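Local coordinates for protein methyl-coenzyme M reductase subunit beta (Methanosarcina barkeri, PDB 1E6Y) that forms part of the nickel F430-dependent enzyme that reduces methyl-coenzyme M with coenzyme B, releasing methane and the mixed heterodisulfide in the final step of methanogenesis, at residues G241-N245 with N246-D250. Numbering follows the deposited sequence.
Sequences GLNAN and NLLYD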
ATOM      1  N   GLY E 241     -34.606   6.203  -2.138  1.00 10.89           N
ATOM      2  CA  GLY E 241     -34.407   4.801  -1.825  1.00 10.59           C
ATOM      3  C   GLY E 241     -35.678   4.001  -1.614  1.00 10.50           C
ATOM      4  O   GLY E 241     -35.771   2.851  -2.049  1.00 10.79           O
ATOM      5  N   LEU E 242     -36.658   4.601  -0.943  1.00 10.50           N
ATOM      6  CA  LEU E 242     -37.808   3.849  -0.459  1.00 10.45           C
ATOM      7  C   LEU E 242     -39.131   4.313  -1.068  1.00 10.48           C
ATOM      8  O   LEU E 242     -40.204   4.032  -0.524  1.00 10.21           O
ATOM      9  CB  LEU E 242     -37.866   3.925   1.070  1.00 11.28           C
ATOM     10  CG  LEU E 242     -36.620   3.401   1.800  1.00 11.22           C
ATOM     11  CD1 LEU E 242     -36.789   3.559   3.307  1.00 12.56           C
ATOM     12  CD2 LEU E 242     -36.383   1.934   1.438  1.00 12.58           C
ATOM     13  N   ASN E 243     -39.045   4.995  -2.211  1.00 10.17           N
ATOM     14  CA  ASN E 243     -40.216   5.369  -3.007  1.00 10.17           C
ATOM     15  C   ASN E 243     -41.263   6.115  -2.169  1.00 10.20           C
ATOM     16  O   ASN E 243     -42.459   5.819  -2.234  1.00 10.37           O
ATOM     17  CB  ASN E 243     -40.827   4.118  -3.658  1.00 10.61           C
ATOM     18  CG  ASN E 243     -41.927   4.443  -4.660  1.00 10.09           C
ATOM     19  OD1 ASN E 243     -41.935   5.512  -5.270  1.00 10.15           O
ATOM     20  ND2 ASN E 243     -42.848   3.508  -4.848  1.00 10.94           N
ATOM     21  N   ALA E 244     -40.799   7.087  -1.386  1.00 10.03           N
ATOM     22  CA  ALA E 244     -41.679   7.875  -0.527  1.00 10.31           C
ATOM     23  C   ALA E 244     -42.753   8.592  -1.338  1.00 10.99           C
ATOM     24  O   ALA E 244     -42.469   9.162  -2.398  1.00 11.00           O
ATOM     25  CB  ALA E 244     -40.869   8.886   0.269  1.00  9.86           C
ATOM     26  N   ASN E 245     -43.995   8.473  -0.874  1.00 11.23           N
ATOM     27  CA  ASN E 245     -45.152   9.116  -1.496  1.00 11.81           C
ATOM     28  C   ASN E 245     -45.382   8.690  -2.939  1.00 11.93           C
ATOM     29  O   ASN E 245     -46.130   9.340  -3.671  1.00 12.52           O
ATOM     30  CB  ASN E 245     -45.028  10.641  -1.407  1.00 12.47           C
ATOM     31  CG  ASN E 245     -45.001  11.140   0.024  1.00 12.93           C
ATOM     32  OD1 ASN E 245     -45.398  10.429   0.949  1.00 13.17           O
ATOM     33  ND2 ASN E 245     -44.504  12.355   0.216  1.00 13.54           N
ATOM     34  N   ASN E 246     -44.810   7.546  -3.310  1.00 11.75           N
ATOM     35  CA  ASN E 246     -44.925   6.995  -4.660  1.00 11.61           C
ATOM     36  C   ASN E 246     -44.387   7.938  -5.733  1.00 11.83           C
ATOM     37  O   ASN E 246     -44.672   7.762  -6.917  1.00 11.88           O
ATOM     38  CB  ASN E 246     -46.387   6.642  -4.973  1.00 11.68           C
ATOM     39  CG  ASN E 246     -46.531   5.304  -5.670  1.00 12.04           C
ATOM     40  OD1 ASN E 246     -45.661   4.440  -5.570  1.00 11.77           O
ATOM     41  ND2 ASN E 246     -47.650   5.114  -6.360  1.00 12.71           N
ATOM     42  N   LEU E 247     -43.572   8.904  -5.319  1.00 12.61           N
ATOM     43  CA  LEU E 247     -43.047   9.917  -6.231  1.00 12.86           C
ATOM     44  C   LEU E 247     -42.162   9.291  -7.304  1.00 12.47           C
ATOM     45  O   LEU E 247     -42.372   9.517  -8.496  1.00 12.68           O
ATOM     46  CB  LEU E 247     -42.259  10.975  -5.454  1.00 14.66           C
ATOM     47  CG  LEU E 247     -41.835  12.219  -6.236  1.00 16.31           C
ATOM     48  CD1 LEU E 247     -43.069  12.956  -6.739  1.00 18.01           C
ATOM     49  CD2 LEU E 247     -40.990  13.128  -5.353  1.00 17.36           C
ATOM     50  N   LEU E 248     -41.224   8.450  -6.875  1.00 11.26           N
ATOM     51  CA  LEU E 248     -40.333   7.749  -7.794  1.00 11.70           C
ATOM     52  C   LEU E 248     -41.124   6.901  -8.785  1.00 11.63           C
ATOM     53  O   LEU E 248     -40.953   7.031  -9.995  1.00 12.08           O
ATOM     54  CB  LEU E 248     -39.359   6.858  -7.013  1.00 11.30           C
ATOM     55  CG  LEU E 248     -38.492   5.889  -7.829  1.00 11.43           C
ATOM     56  CD1 LEU E 248     -37.514   6.662  -8.708  1.00 12.09           C
ATOM     57  CD2 LEU E 248     -37.747   4.967  -6.886  1.00 11.63           C
ATOM     58  N   TYR E 249     -42.025   6.075  -8.262  1.00 11.55           N
ATOM     59  CA  TYR E 249     -42.849   5.199  -9.086  1.00 12.02           C
ATOM     60  C   TYR E 249     -43.705   5.985 -10.082  1.00 11.89           C
ATOM     61  O   TYR E 249     -43.801   5.613 -11.254  1.00 12.12           O
ATOM     62  CB  TYR E 249     -43.749   4.336  -8.196  1.00 11.87           C
ATOM     63  CG  TYR E 249     -44.629   3.382  -8.969  1.00 12.60           C
ATOM     64  CD1 TYR E 249     -44.177   2.110  -9.312  1.00 12.77           C
ATOM     65  CD2 TYR E 249     -45.896   3.772  -9.406  1.00 13.01           C
ATOM     66  CE1 TYR E 249     -44.959   1.250 -10.075  1.00 14.04           C
ATOM     67  CE2 TYR E 249     -46.684   2.923 -10.170  1.00 13.78           C
ATOM     68  CZ  TYR E 249     -46.212   1.663 -10.501  1.00 14.06           C
ATOM     69  OH  TYR E 249     -46.994   0.821 -11.257  1.00 14.79           O
ATOM     70  N   ASP E 250     -44.345   7.049  -9.606  1.00 11.87           N
ATOM     71  CA  ASP E 250     -45.249   7.842 -10.434  1.00 12.47           C
ATOM     72  C   ASP E 250     -44.518   8.595 -11.536  1.00 12.46           C
ATOM     73  O   ASP E 250     -45.004   8.679 -12.665  1.00 12.91           O
ATOM     74  CB  ASP E 250     -46.035   8.837  -9.572  1.00 12.50           C
ATOM     75  CG  ASP E 250     -47.154   8.177  -8.780  1.00 13.13           C
ATOM     76  OD1 ASP E 250     -47.472   6.995  -9.028  1.00 13.70           O
ATOM     77  OD2 ASP E 250     -47.726   8.852  -7.902  1.00 13.19           O
TER
HETATM   78  O   HOH W   1     -40.277   8.597  -4.132  1.00 12.16           O
HETATM   79  O   HOH W   2     -46.409  10.511  -6.065  1.00 18.87           O
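With its CG anti to the backbone N (chi1 -172°), Asn243 reaches across to the first turn of helix 247-255, while the intermediate chi1 of Asn246 (-137°) lays that amide alongside, pointing the same way. The motif is a tight helix-to-helix connection after helix 228-241, built from two overlapping beta turns, type II over Asn243 to Asn246 and type I' over Ala244 to Leu247. Asn246 N donates to Asn243 O (3.1 Å), and Leu247 N to Ala244 O in a nearly straight bond. At the helix start, where the N-H groups have no preceding helical turn to supply carbonyls, the Asn243 side chain takes one: Tyr249 N donates to its OD1 at 3.0 Å, from above the carbonyl plane. The other branch, ND2, donates to Asn246 OD1 (3.1 Å), lying in that acceptor's carbonyl plane although the two amides are turned 46° apart. ND2 also bonds to Asp8 O, just past strand 3-7, so the amide is gripped at both ends and its rotation is fixed. Replacing Asn243 with an alanine removes the amide, and is likely to leave Tyr249 N, Asn246 OD1 and Asp8 O without this partner and weaken the tie to the N-terminal hairpin. Asn245 adds to that tie, its OD1 accepting from Asp5 N. Leu248 packs on Val305 and Leu308 of helix 296-318, and Tyr249 touches Asn69 of the gamma subunit. Two waters complete the join: one donates to Ala244 O and accepts from Leu248 N, both at 2.9 Å; the other donates to Asn245 O and to Asp250 OD2, at 2.8 Å from OD2.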